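Cytosolic iron-sulfur protein assembly protein 1 (Saccharomyces cerevisiae, PDB 2HES) serves as an essential component of the cytosolic iron-sulfur protein assembly machinery, needed for the maturation of extramitochondrial iron-sulfur proteins. Local coordinates at residues 179-184 with 235-240; 194-199 with 224-229; 294-299 with 316-321; 11-16 with 35-40. One frame throughout, in Å; residues are numbered along the deposited sequence.

Interaction 1 of 4, residues 179-184 with 235-240; sequences IWKDYD and DQQEWV
Y183 and D235 meet tip to tip, the phenol and carboxylate planes turned 53° apart. A weak hydrogen bond runs from Y183 OH to D235 OD1, 2.6 Å away. An alanine at D235 would probably leave the Y183 hydroxyl without this partner and its ring freer to turn. K181 and Q237 cross at about a right angle: with CG anti to the backbone N (chi1 176°) and the chain extended beyond it, K181 carries CD to 3.9 Å from Q237 NE2. A water accepts from Q237 NE2, but its closeness to K181 NZ makes that half of the bridge doubtful. Q237 OE1 faces I179 CG2 at 3.7 Å, buried with no polar partner in the model. I179 also crosses W239 at roughly a right angle, CG1 4.1 Å from W239 CZ3. Two propeller blades meet here: strand 177-183 faces an outermost strand, 237-244, of the next sheet, and the axes of 179-183 and 237-240 approach to 10.1 Å. W239 also reaches L193 of strand 186-193.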
loop_
_atom_site.group_PDB
_atom_site.type_symbol
_atom_site.label_atom_id
_atom_site.label_comp_id
_atom_site.label_asym_id
_atom_site.label_seq_id
_atom_site.Cartn_x
_atom_site.Cartn_y
_atom_site.Cartn_z
ATOM N N ILE A 179 -5.347 -14.053 0.300
ATOM C CA ILE A 179 -6.593 -13.305 0.547
ATOM C C ILE A 179 -7.151 -13.826 1.839
ATOM O O ILE A 179 -7.240 -15.059 2.034
ATOM C CB ILE A 179 -7.629 -13.523 -0.642
ATOM C CG1 ILE A 179 -7.053 -13.191 -2.022
ATOM C CG2 ILE A 179 -8.940 -12.710 -0.363
ATOM C CD1 ILE A 179 -6.563 -11.754 -2.139
ATOM N N TRP A 180 -7.595 -12.916 2.713
ATOM C CA TRP A 180 -8.060 -13.292 4.022
ATOM C C TRP A 180 -9.443 -12.702 4.222
ATOM O O TRP A 180 -9.695 -11.557 3.803
ATOM C CB TRP A 180 -7.151 -12.685 5.077
ATOM C CG TRP A 180 -5.709 -12.991 4.846
ATOM C CD1 TRP A 180 -4.852 -12.237 4.100
ATOM C CD2 TRP A 180 -4.922 -14.041 5.445
ATOM N NE1 TRP A 180 -3.576 -12.793 4.148
ATOM C CE2 TRP A 180 -3.597 -13.891 4.962
ATOM C CE3 TRP A 180 -5.216 -15.126 6.312
ATOM C CZ2 TRP A 180 -2.545 -14.780 5.322
ATOM C CZ3 TRP A 180 -4.187 -16.025 6.642
ATOM C CH2 TRP A 180 -2.849 -15.824 6.144
ATOM N N LYS A 181 -10.304 -13.472 4.870
ATOM C CA LYS A 181 -11.712 -13.084 5.048
ATOM C C LYS A 181 -12.145 -13.599 6.410
ATOM O O LYS A 181 -11.596 -14.589 6.850
ATOM C CB LYS A 181 -12.516 -13.847 4.004
ATOM C CG LYS A 181 -13.981 -13.649 4.099
ATOM C CD LYS A 181 -14.614 -14.236 2.859
ATOM C CE LYS A 181 -16.123 -13.997 2.914
ATOM N NZ LYS A 181 -16.786 -14.143 1.606
ATOM N N ASP A 182 -13.134 -12.966 7.056
ATOM C CA ASP A 182 -13.616 -13.543 8.316
ATOM C C ASP A 182 -15.012 -14.132 8.195
ATOM O O ASP A 182 -15.818 -13.699 7.355
ATOM C CB ASP A 182 -13.600 -12.520 9.439
ATOM C CG ASP A 182 -14.851 -11.685 9.473
ATOM O OD1 ASP A 182 -14.945 -10.731 8.677
ATOM O OD2 ASP A 182 -15.742 -11.997 10.293
ATOM N N TYR A 183 -15.268 -15.143 9.027
ATOM C CA TYR A 183 -16.626 -15.538 9.380
ATOM C C TYR A 183 -16.751 -15.339 10.880
ATOM O O TYR A 183 -16.160 -16.091 11.653
ATOM C CB TYR A 183 -16.914 -16.979 8.946
ATOM C CG TYR A 183 -17.055 -17.061 7.445
ATOM C CD1 TYR A 183 -18.282 -16.804 6.820
ATOM C CD2 TYR A 183 -15.953 -17.344 6.638
ATOM C CE1 TYR A 183 -18.403 -16.844 5.432
ATOM C CE2 TYR A 183 -16.066 -17.385 5.249
ATOM C CZ TYR A 183 -17.291 -17.137 4.660
ATOM O OH TYR A 183 -17.400 -17.182 3.290
ATOM N N ASP A 184 -17.448 -14.274 11.273
ATOM C CA ASP A 184 -17.612 -13.906 12.691
ATOM C C ASP A 184 -16.262 -13.837 13.410
ATOM O O ASP A 184 -16.028 -14.559 14.390
ATOM C CB ASP A 184 -18.578 -14.881 13.395
ATOM C CG ASP A 184 -19.139 -14.331 14.717
ATOM O OD1 ASP A 184 -19.534 -13.138 14.788
ATOM O OD2 ASP A 184 -19.196 -15.103 15.692
ATOM N N ASP A 235 -16.028 -23.079 0.866
ATOM C CA ASP A 235 -16.144 -21.673 1.230
ATOM C C ASP A 235 -14.799 -20.949 1.060
ATOM O O ASP A 235 -14.571 -19.891 1.611
ATOM C CB ASP A 235 -16.677 -21.534 2.654
ATOM C CG ASP A 235 -17.473 -20.273 2.858
ATOM O OD1 ASP A 235 -17.517 -19.443 1.920
ATOM O OD2 ASP A 235 -18.052 -20.102 3.958
ATOM N N GLN A 236 -13.919 -21.560 0.292
ATOM C CA GLN A 236 -12.673 -20.954 -0.123
ATOM C C GLN A 236 -12.969 -20.215 -1.411
ATOM O O GLN A 236 -13.999 -20.484 -2.041
ATOM C CB GLN A 236 -11.690 -22.054 -0.432
ATOM C CG GLN A 236 -11.178 -22.797 0.816
ATOM C CD GLN A 236 -10.044 -22.014 1.460
ATOM O OE1 GLN A 236 -10.214 -21.482 2.528
ATOM N NE2 GLN A 236 -8.908 -21.879 0.754
ATOM N N GLN A 237 -12.066 -19.323 -1.809
ATOM C CA GLN A 237 -12.285 -18.532 -3.030
ATOM C C GLN A 237 -11.408 -19.031 -4.141
ATOM O O GLN A 237 -10.208 -19.243 -3.935
ATOM C CB GLN A 237 -11.961 -17.059 -2.784
ATOM C CG GLN A 237 -12.919 -16.379 -1.770
ATOM C CD GLN A 237 -12.691 -14.883 -1.628
ATOM O OE1 GLN A 237 -11.709 -14.337 -2.135
ATOM N NE2 GLN A 237 -13.629 -14.201 -0.920
ATOM N N GLU A 238 -11.995 -19.174 -5.322
ATOM C CA GLU A 238 -11.253 -19.543 -6.515
ATOM C C GLU A 238 -10.840 -18.269 -7.213
ATOM O O GLU A 238 -11.660 -17.408 -7.474
ATOM C CB GLU A 238 -12.107 -20.410 -7.428
ATOM C CG GLU A 238 -12.682 -21.620 -6.690
ATOM C CD GLU A 238 -13.197 -22.716 -7.600
ATOM O OE1 GLU A 238 -13.130 -22.572 -8.856
ATOM O OE2 GLU A 238 -13.692 -23.728 -7.053
ATOM N N TRP A 239 -9.558 -18.160 -7.516
ATOM C CA TRP A 239 -9.013 -16.959 -8.131
ATOM C C TRP A 239 -8.026 -17.405 -9.250
ATOM O O TRP A 239 -7.327 -18.442 -9.079
ATOM C CB TRP A 239 -8.358 -16.153 -6.974
ATOM C CG TRP A 239 -8.370 -14.765 -7.135
ATOM C CD1 TRP A 239 -7.757 -14.142 -8.159
ATOM C CD2 TRP A 239 -8.955 -13.701 -6.304
ATOM N NE1 TRP A 239 -7.910 -12.799 -8.054
ATOM C CE2 TRP A 239 -8.633 -12.488 -6.950
ATOM C CE3 TRP A 239 -9.735 -13.648 -5.111
ATOM C CZ2 TRP A 239 -9.013 -11.247 -6.472
ATOM C CZ3 TRP A 239 -10.112 -12.378 -4.630
ATOM C CH2 TRP A 239 -9.755 -11.202 -5.339
ATOM N N VAL A 240 -7.986 -16.690 -10.383
ATOM C CA VAL A 240 -6.978 -16.983 -11.452
ATOM C C VAL A 240 -6.296 -15.690 -11.857
ATOM O O VAL A 240 -6.846 -14.645 -11.630
ATOM C CB VAL A 240 -7.581 -17.642 -12.721
ATOM C CG1 VAL A 240 -8.169 -19.017 -12.339
ATOM C CG2 VAL A 240 -8.591 -16.663 -13.476
HETATM O O HOH W 1 -16.075 -15.947 0.121
#

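Interaction 2 of 4, residues 194-199 with 224-229; sequences NGHEGT and RVWKYM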
loop_
_atom_site.group_PDB
_atom_site.type_symbol
_atom_site.label_atom_id
_atom_site.label_comp_id
_atom_site.label_asym_id
_atom_site.label_seq_id
_atom_site.Cartn_x
_atom_site.Cartn_y
_atom_site.Cartn_z
ATOM N N ASN A 194 -1.029 -17.976 -6.683
ATOM C CA ASN A 194 0.236 -18.588 -7.074
ATOM C C ASN A 194 0.481 -18.225 -8.523
ATOM O O ASN A 194 -0.411 -18.408 -9.373
ATOM C CB ASN A 194 0.105 -20.097 -7.013
ATOM C CG ASN A 194 0.071 -20.626 -5.624
ATOM O OD1 ASN A 194 0.871 -20.221 -4.779
ATOM N ND2 ASN A 194 -0.834 -21.575 -5.371
ATOM N N GLY A 195 1.664 -17.693 -8.805
ATOM C CA GLY A 195 2.054 -17.441 -10.182
ATOM C C GLY A 195 3.288 -16.571 -10.340
ATOM O O GLY A 195 4.099 -16.764 -11.284
ATOM N N HIS A 196 3.439 -15.569 -9.470
ATOM C CA HIS A 196 4.612 -14.722 -9.604
ATOM C C HIS A 196 5.837 -15.615 -9.341
ATOM O O HIS A 196 5.775 -16.621 -8.599
ATOM C CB HIS A 196 4.605 -13.550 -8.595
ATOM C CG HIS A 196 3.812 -12.356 -9.033
ATOM N ND1 HIS A 196 4.111 -11.618 -10.158
ATOM C CD2 HIS A 196 2.750 -11.736 -8.450
ATOM C CE1 HIS A 196 3.252 -10.618 -10.265
ATOM N NE2 HIS A 196 2.424 -10.670 -9.242
ATOM N N GLU A 197 6.943 -15.216 -9.939
ATOM C CA GLU A 197 8.209 -15.961 -9.812
ATOM C C GLU A 197 9.196 -15.341 -8.831
ATOM O O GLU A 197 10.286 -15.892 -8.601
ATOM C CB GLU A 197 8.824 -16.167 -11.212
ATOM C CG GLU A 197 8.196 -17.376 -11.973
ATOM C CD GLU A 197 8.434 -18.733 -11.298
ATOM O OE1 GLU A 197 9.516 -18.953 -10.708
ATOM O OE2 GLU A 197 7.532 -19.577 -11.324
ATOM N N GLY A 198 8.802 -14.249 -8.181
ATOM C CA GLY A 198 9.684 -13.648 -7.182
ATOM C C GLY A 198 8.817 -12.891 -6.215
ATOM O O GLY A 198 7.599 -12.923 -6.325
ATOM N N THR A 199 9.462 -12.173 -5.304
ATOM C CA THR A 199 8.733 -11.446 -4.225
ATOM C C THR A 199 7.597 -10.596 -4.774
ATOM O O THR A 199 7.777 -9.832 -5.733
ATOM C CB THR A 199 9.746 -10.507 -3.550
ATOM O OG1 THR A 199 10.652 -11.337 -2.825
ATOM C CG2 THR A 199 9.071 -9.473 -2.603
ATOM N N ARG A 224 0.569 -8.483 -12.376
ATOM C CA ARG A 224 -0.533 -9.449 -12.714
ATOM C C ARG A 224 -1.876 -8.870 -12.320
ATOM O O ARG A 224 -1.978 -8.135 -11.323
ATOM C CB ARG A 224 -0.320 -10.771 -11.958
ATOM C CG ARG A 224 0.846 -11.638 -12.521
ATOM C CD ARG A 224 1.064 -13.002 -11.800
ATOM N NE ARG A 224 2.030 -13.757 -12.646
ATOM C CZ ARG A 224 1.811 -14.953 -13.212
ATOM N NH1 ARG A 224 0.691 -15.601 -12.986
ATOM N NH2 ARG A 224 2.756 -15.502 -13.986
ATOM N N VAL A 225 -2.928 -9.235 -13.049
ATOM C CA VAL A 225 -4.280 -8.891 -12.646
ATOM C C VAL A 225 -4.950 -10.241 -12.376
ATOM O O VAL A 225 -4.927 -11.145 -13.222
ATOM C CB VAL A 225 -4.997 -8.116 -13.721
ATOM C CG1 VAL A 225 -6.444 -7.908 -13.395
ATOM C CG2 VAL A 225 -4.314 -6.773 -13.941
ATOM N N TRP A 226 -5.492 -10.360 -11.170
ATOM C CA TRP A 226 -6.097 -11.582 -10.707
ATOM C C TRP A 226 -7.591 -11.334 -10.625
ATOM O O TRP A 226 -8.021 -10.253 -10.187
ATOM C CB TRP A 226 -5.583 -11.867 -9.298
ATOM C CG TRP A 226 -4.097 -11.953 -9.171
ATOM C CD1 TRP A 226 -3.212 -10.906 -8.883
ATOM C CD2 TRP A 226 -3.304 -13.151 -9.224
ATOM N NE1 TRP A 226 -1.913 -11.416 -8.815
ATOM C CE2 TRP A 226 -1.958 -12.780 -8.984
ATOM C CE3 TRP A 226 -3.600 -14.521 -9.449
ATOM C CZ2 TRP A 226 -0.899 -13.727 -8.991
ATOM C CZ3 TRP A 226 -2.521 -15.466 -9.451
ATOM C CH2 TRP A 226 -1.212 -15.050 -9.228
ATOM N N LYS A 227 -8.367 -12.379 -10.883
ATOM C CA LYS A 227 -9.814 -12.272 -10.905
ATOM C C LYS A 227 -10.455 -13.343 -10.043
ATOM O O LYS A 227 -10.134 -14.522 -10.175
ATOM C CB LYS A 227 -10.280 -12.525 -12.316
ATOM C CG LYS A 227 -11.834 -12.652 -12.450
ATOM C CD LYS A 227 -12.194 -12.859 -13.962
ATOM C CE LYS A 227 -11.952 -11.737 -14.863
ATOM N NZ LYS A 227 -12.223 -12.470 -16.204
ATOM N N TYR A 228 -11.376 -12.928 -9.178
ATOM C CA TYR A 228 -12.160 -13.875 -8.389
ATOM C C TYR A 228 -13.177 -14.634 -9.275
ATOM O O TYR A 228 -13.830 -14.025 -10.118
ATOM C CB TYR A 228 -12.889 -13.076 -7.322
ATOM C CG TYR A 228 -13.955 -13.784 -6.557
ATOM C CD1 TYR A 228 -13.638 -14.758 -5.634
ATOM C CD2 TYR A 228 -15.303 -13.405 -6.678
ATOM C CE1 TYR A 228 -14.610 -15.384 -4.871
ATOM C CE2 TYR A 228 -16.287 -14.009 -5.879
ATOM C CZ TYR A 228 -15.922 -15.008 -4.999
ATOM O OH TYR A 228 -16.884 -15.651 -4.247
ATOM N N MET A 229 -13.286 -15.949 -9.054
ATOM C CA MET A 229 -14.071 -16.834 -9.917
ATOM C C MET A 229 -15.100 -17.613 -9.092
ATOM O O MET A 229 -15.624 -18.620 -9.553
ATOM C CB MET A 229 -13.125 -17.798 -10.690
ATOM C CG MET A 229 -12.127 -17.149 -11.658
ATOM S SD MET A 229 -12.967 -16.434 -13.053
ATOM C CE MET A 229 -13.467 -17.908 -13.953
#
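H196 lays one ring face against the aliphatic chain of R224 in a WD40 blade, where the glycine-histidine pair G195-H196 sits in the loop before strand 200-205. The polar core is the histidine, serine, tryptophan and aspartate network of this family: S216 OG bonds both H196 NE2 and W226 NE1, and D220 OD2 takes H196 ND1. With both ring nitrogens held, the imidazole is fixed in rotation. The main apolar term is a CH-pi contact, R224 CD standing 3.6 Å from the H196 ring centroid and 11° off its normal. R224, extended from CG to NE, slides past H196 in the opposite direction. G195 O lies over one face of its guanidinium, 3.3 Å from R224 NH2 but too poorly angled for a hydrogen bond; ring and guanidinium planes are 65° apart. A CB on G195 would collide with R224 NH1 and, at these backbone angles, also jam against N194 O. W226 is met at its edge, N194 O lying in the indole plane 3.5 Å from CH2.

Interaction 3 of 4, residues 294-299 with 316-321; sequences GVYEIN and GDDGIV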
loop_
_atom_site.group_PDB
_atom_site.type_symbol
_atom_site.label_atom_id
_atom_site.label_comp_id
_atom_site.label_asym_id
_atom_site.label_seq_id
_atom_site.Cartn_x
_atom_site.Cartn_y
_atom_site.Cartn_z
ATOM N N GLY A 294 15.165 10.788 -11.087
ATOM C CA GLY A 294 16.540 10.807 -11.579
ATOM C C GLY A 294 17.094 9.409 -11.682
ATOM O O GLY A 294 16.473 8.536 -12.298
ATOM N N VAL A 295 18.235 9.185 -11.035
ATOM C CA VAL A 295 18.894 7.888 -11.024
ATOM C C VAL A 295 18.349 6.919 -9.934
ATOM O O VAL A 295 18.837 5.773 -9.804
ATOM C CB VAL A 295 20.428 8.069 -10.874
ATOM C CG1 VAL A 295 20.779 8.628 -9.506
ATOM C CG2 VAL A 295 21.152 6.757 -11.110
ATOM N N TYR A 296 17.342 7.372 -9.179
ATOM C CA TYR A 296 16.884 6.682 -7.977
ATOM C C TYR A 296 15.718 5.691 -8.141
ATOM O O TYR A 296 14.786 5.903 -8.925
ATOM C CB TYR A 296 16.539 7.711 -6.881
ATOM C CG TYR A 296 17.768 8.462 -6.383
ATOM C CD1 TYR A 296 18.552 7.938 -5.351
ATOM C CD2 TYR A 296 18.144 9.672 -6.949
ATOM C CE1 TYR A 296 19.692 8.614 -4.890
ATOM C CE2 TYR A 296 19.285 10.361 -6.502
ATOM C CZ TYR A 296 20.047 9.819 -5.483
ATOM O OH TYR A 296 21.173 10.477 -5.015
ATOM N N GLU A 297 15.782 4.619 -7.354
ATOM C CA GLU A 297 14.713 3.608 -7.319
ATOM C C GLU A 297 13.447 4.287 -6.798
ATOM O O GLU A 297 13.540 5.207 -5.964
ATOM C CB GLU A 297 15.118 2.432 -6.427
ATOM C CG GLU A 297 16.224 1.538 -7.073
ATOM C CD GLU A 297 16.555 0.258 -6.315
ATOM O OE1 GLU A 297 15.924 -0.050 -5.285
ATOM O OE2 GLU A 297 17.475 -0.465 -6.747
ATOM N N ILE A 298 12.280 3.889 -7.311
ATOM C CA ILE A 298 11.020 4.466 -6.849
ATOM C C ILE A 298 10.292 3.375 -6.058
ATOM O O ILE A 298 10.144 2.237 -6.557
ATOM C CB ILE A 298 10.119 4.957 -8.006
ATOM C CG1 ILE A 298 10.862 5.878 -8.988
ATOM C CG2 ILE A 298 8.851 5.619 -7.462
ATOM C CD1 ILE A 298 10.025 6.308 -10.169
ATOM N N ASN A 299 9.793 3.707 -4.859
ATOM C CA ASN A 299 9.325 2.662 -3.935
ATOM C C ASN A 299 7.826 2.616 -3.787
ATOM O O ASN A 299 7.266 1.584 -3.342
ATOM C CB ASN A 299 9.918 2.911 -2.544
ATOM C CG ASN A 299 11.418 2.824 -2.543
ATOM O OD1 ASN A 299 11.996 1.805 -2.928
ATOM N ND2 ASN A 299 12.066 3.901 -2.114
ATOM N N GLY A 316 10.569 8.120 -3.728
ATOM C CA GLY A 316 11.792 7.478 -4.210
ATOM C C GLY A 316 12.951 7.485 -3.233
ATOM O O GLY A 316 12.857 8.074 -2.150
ATOM N N ASP A 317 14.048 6.833 -3.616
ATOM C CA ASP A 317 15.202 6.620 -2.734
ATOM C C ASP A 317 15.940 7.949 -2.475
ATOM O O ASP A 317 16.838 7.994 -1.638
ATOM C CB ASP A 317 16.179 5.563 -3.311
ATOM C CG ASP A 317 15.881 4.098 -2.835
ATOM O OD1 ASP A 317 14.931 3.902 -2.062
ATOM O OD2 ASP A 317 16.625 3.136 -3.190
ATOM N N ASP A 318 15.555 8.995 -3.196
ATOM C CA ASP A 318 16.184 10.338 -3.049
ATOM C C ASP A 318 15.485 11.226 -2.025
ATOM O O ASP A 318 15.838 12.416 -1.874
ATOM C CB ASP A 318 16.208 11.074 -4.389
ATOM C CG ASP A 318 14.895 10.974 -5.133
ATOM O OD1 ASP A 318 14.006 10.243 -4.641
ATOM O OD2 ASP A 318 14.747 11.589 -6.216
ATOM N N GLY A 319 14.459 10.697 -1.361
ATOM C CA GLY A 319 13.775 11.462 -0.301
ATOM C C GLY A 319 12.798 12.499 -0.825
ATOM O O GLY A 319 12.351 13.385 -0.084
ATOM N N ILE A 320 12.428 12.366 -2.094
ATOM C CA ILE A 320 11.531 13.273 -2.755
ATOM C C ILE A 320 10.166 12.623 -2.981
ATOM O O ILE A 320 10.079 11.432 -3.315
ATOM C CB ILE A 320 12.148 13.759 -4.127
ATOM C CG1 ILE A 320 13.388 14.630 -3.864
ATOM C CG2 ILE A 320 11.134 14.462 -4.999
ATOM C CD1 ILE A 320 13.882 15.401 -5.101
ATOM N N VAL A 321 9.112 13.400 -2.807
ATOM C CA VAL A 321 7.809 13.030 -3.350
ATOM C C VAL A 321 7.550 13.866 -4.588
ATOM O O VAL A 321 7.410 15.104 -4.510
ATOM C CB VAL A 321 6.640 13.239 -2.341
ATOM C CG1 VAL A 321 5.323 12.887 -2.992
ATOM C CG2 VAL A 321 6.855 12.411 -1.114
HETATM O O HOH W 2 18.544 4.259 -5.540
#
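E297 and D317 carry the close backbone contact, D317 N donating to E297 O at 2.9 Å with a C=O...N angle of 166°. Beside it I298 and G316 form an antiparallel non-hydrogen-bonded pair, their CA atoms 4.1 Å apart. The fit at G316 is tight: a CB would press on E297 O and clash with D318 OD1. N299 crosses D317 at about a right angle and gives a nearly straight hydrogen bond from ND2 to D317 OD1, although the position of OD1 is less certain; N299 ND2 also bonds I17 O.

The outer side is looser. The exposed Y296 ring is sandwiched between V295 CG1 on one face and D318 CB on the other, the latter a CH-pi contact 3.7 Å from the centroid. E297 and D317 lie side by side, pointing the same way, with E297 OE1 only 3.9 Å from D317 OD2. Their mutual repulsion is probably eased because E297 OE1 bonds Y254 OH and a water donates to D317 OD2.

With chi1 at 45°, D318 CG lies between the backbone N and the carbonyl carbon while CB stays over the Y296 ring; OD1 bonds H293 ND1. The type I turn G316-G319 connects strands 312-316 and 320-325, and the aspartate-histidine pair D318-H293 is the one typical of a WD40 blade.

Interaction 4 of 4, residues 11-16 with 35-40; sequences KLYKEK and KIKLVS
Y13 and K37 slide past each other in opposite directions, the lysine chain running extended over one face of the phenol ring. The hydrogen bonds come first: K37 NZ donates to L12 O at 2.7 Å, with a C=O...N angle of 166°. K37 N gives a weak bond to Y13 OH at 3.4 Å, and that hydroxyl also bonds T29 OG1, with K35 O 3.1 Å away in the ring plane. Ring contacts follow, a CH-pi approach of K37 CD to the Y13 centroid and an off-centre cation-pi contact of NZ at 4.6 Å. A methionine in place of K37 would probably leave L12 O without its cationic donor and the Y13 face without its charge. The apolar term is L12 meeting V39 tip to tip, CD2 to CG2 at 3.9 Å. L12 and Y13 belong to the link from strand 5-11 to strand 17-23 of the next blade; strand 36-40 is third there, and L12 also touches T29 of strand 26-31 and L48 of strand 47-52.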
loop_
_atom_site.group_PDB
_atom_site.type_symbol
_atom_site.label_atom_id
_atom_site.label_comp_id
_atom_site.label_asym_id
_atom_site.label_seq_id
_atom_site.Cartn_x
_atom_site.Cartn_y
_atom_site.Cartn_z
ATOM N N LYS A 11 11.149 17.796 -1.846
ATOM C CA LYS A 11 12.132 17.051 -1.092
ATOM C C LYS A 11 11.820 17.125 0.397
ATOM O O LYS A 11 11.749 18.227 0.965
ATOM C CB LYS A 11 13.572 17.520 -1.356
ATOM C CG LYS A 11 14.593 16.576 -0.726
ATOM C CD LYS A 11 16.011 16.925 -1.083
ATOM C CE LYS A 11 16.969 16.007 -0.371
ATOM N NZ LYS A 11 16.980 14.635 -0.910
ATOM N N LEU A 12 11.694 15.952 1.014
ATOM C CA LEU A 12 11.304 15.805 2.422
ATOM C C LEU A 12 12.367 15.240 3.356
ATOM O O LEU A 12 12.422 15.614 4.538
ATOM C CB LEU A 12 10.053 14.922 2.521
ATOM C CG LEU A 12 8.724 15.389 1.921
ATOM C CD1 LEU A 12 7.697 14.253 2.083
ATOM C CD2 LEU A 12 8.211 16.639 2.572
ATOM N N TYR A 13 13.166 14.292 2.871
ATOM C CA TYR A 13 14.214 13.657 3.657
ATOM C C TYR A 13 15.447 13.562 2.783
ATOM O O TYR A 13 15.371 13.839 1.575
ATOM C CB TYR A 13 13.852 12.217 4.031
ATOM C CG TYR A 13 12.533 11.994 4.712
ATOM C CD1 TYR A 13 12.456 11.852 6.094
ATOM C CD2 TYR A 13 11.349 11.880 3.961
ATOM C CE1 TYR A 13 11.223 11.624 6.723
ATOM C CE2 TYR A 13 10.119 11.656 4.587
ATOM C CZ TYR A 13 10.071 11.516 5.947
ATOM O OH TYR A 13 8.844 11.282 6.524
ATOM N N LYS A 14 16.550 13.128 3.389
ATOM C CA LYS A 14 17.760 12.755 2.644
ATOM C C LYS A 14 17.903 11.231 2.524
ATOM O O LYS A 14 18.872 10.745 1.920
ATOM C CB LYS A 14 19.028 13.348 3.285
ATOM C CG LYS A 14 19.130 14.874 3.268
ATOM C CD LYS A 14 20.562 15.355 2.944
ATOM C CE LYS A 14 21.635 14.819 3.897
ATOM N NZ LYS A 14 22.387 13.646 3.331
ATOM N N GLU A 15 16.936 10.495 3.084
ATOM C CA GLU A 15 16.917 9.029 3.106
ATOM C C GLU A 15 15.714 8.540 2.291
ATOM O O GLU A 15 14.866 9.341 1.946
ATOM C CB GLU A 15 16.812 8.529 4.554
ATOM C CG GLU A 15 18.130 8.537 5.347
ATOM C CD GLU A 15 19.073 7.388 4.961
ATOM O OE1 GLU A 15 18.666 6.210 5.067
ATOM O OE2 GLU A 15 20.227 7.665 4.562
ATOM N N LYS A 16 15.654 7.238 1.997
ATOM C CA LYS A 16 14.547 6.626 1.231
ATOM C C LYS A 16 13.154 7.057 1.719
ATOM O O LYS A 16 12.956 7.232 2.909
ATOM C CB LYS A 16 14.641 5.097 1.334
ATOM C CG LYS A 16 13.755 4.341 0.354
ATOM C CD LYS A 16 13.777 2.803 0.540
ATOM C CE LYS A 16 15.177 2.226 0.664
ATOM N NZ LYS A 16 15.199 0.830 0.134
ATOM N N LYS A 35 11.179 9.983 11.982
ATOM C CA LYS A 35 10.155 11.018 11.874
ATOM C C LYS A 35 9.160 10.893 10.718
ATOM O O LYS A 35 9.545 10.726 9.541
ATOM C CB LYS A 35 10.807 12.397 11.794
ATOM C CG LYS A 35 11.801 12.696 12.900
ATOM C CD LYS A 35 12.616 13.916 12.550
ATOM C CE LYS A 35 13.602 14.256 13.650
ATOM N NZ LYS A 35 12.920 14.912 14.824
ATOM N N ILE A 36 7.888 11.067 11.061
ATOM C CA ILE A 36 6.776 11.088 10.105
ATOM C C ILE A 36 6.374 12.503 9.629
ATOM O O ILE A 36 6.005 13.352 10.433
ATOM C CB ILE A 36 5.538 10.427 10.751
ATOM C CG1 ILE A 36 5.855 8.987 11.128
ATOM C CG2 ILE A 36 4.333 10.513 9.841
ATOM C CD1 ILE A 36 5.263 8.547 12.452
ATOM N N LYS A 37 6.361 12.738 8.325
ATOM C CA LYS A 37 6.078 14.078 7.801
ATOM C C LYS A 37 4.726 14.203 7.064
ATOM O O LYS A 37 4.306 13.331 6.286
ATOM C CB LYS A 37 7.274 14.612 6.967
ATOM C CG LYS A 37 8.650 14.424 7.647
ATOM C CD LYS A 37 9.760 15.321 7.052
ATOM C CE LYS A 37 11.098 15.032 7.721
ATOM N NZ LYS A 37 12.240 15.858 7.190
ATOM N N LEU A 38 4.024 15.286 7.358
ATOM C CA LEU A 38 2.696 15.499 6.842
ATOM C C LEU A 38 2.704 16.669 5.895
ATOM O O LEU A 38 3.290 17.727 6.207
ATOM C CB LEU A 38 1.702 15.734 7.981
ATOM C CG LEU A 38 1.645 14.761 9.167
ATOM C CD1 LEU A 38 0.379 15.040 9.917
ATOM C CD2 LEU A 38 1.703 13.279 8.748
ATOM N N VAL A 39 2.069 16.465 4.738
ATOM C CA VAL A 39 2.054 17.425 3.639
ATOM C C VAL A 39 0.629 17.779 3.207
ATOM O O VAL A 39 -0.201 16.896 2.893
ATOM C CB VAL A 39 2.859 16.876 2.412
ATOM C CG1 VAL A 39 2.793 17.808 1.227
ATOM C CG2 VAL A 39 4.314 16.585 2.790
ATOM N N SER A 40 0.351 19.075 3.157
ATOM C CA SER A 40 -0.909 19.580 2.647
ATOM C C SER A 40 -0.844 19.566 1.128
ATOM O O SER A 40 0.170 19.998 0.558
ATOM C CB SER A 40 -1.151 21.008 3.163
ATOM O OG SER A 40 -2.399 21.473 2.717
#

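Interaction 4 is the buried contact of the set, whereas interactions 1, 2 and 3 are partly buried. Interactions 1 and 2 share the sheet of strands 223-231 and 237-244; interaction 1 leaves that blade for its neighbour, while interaction 2 stays within it. Interactions 3 and 4 touch each other on the side of the propeller away from interaction 1. Chemistry follows place: a weak phenol-carboxylate bond at the exposed end of interaction 1, with apolar packing deeper in, and backbone and carboxylate bonds at the turn of interaction 3. Interactions 2 and 4 join the corresponding loop and third strand of two blades: Y13 stands where H196 does and K37 where W226 does, yet the basic chain over the ring comes from different positions.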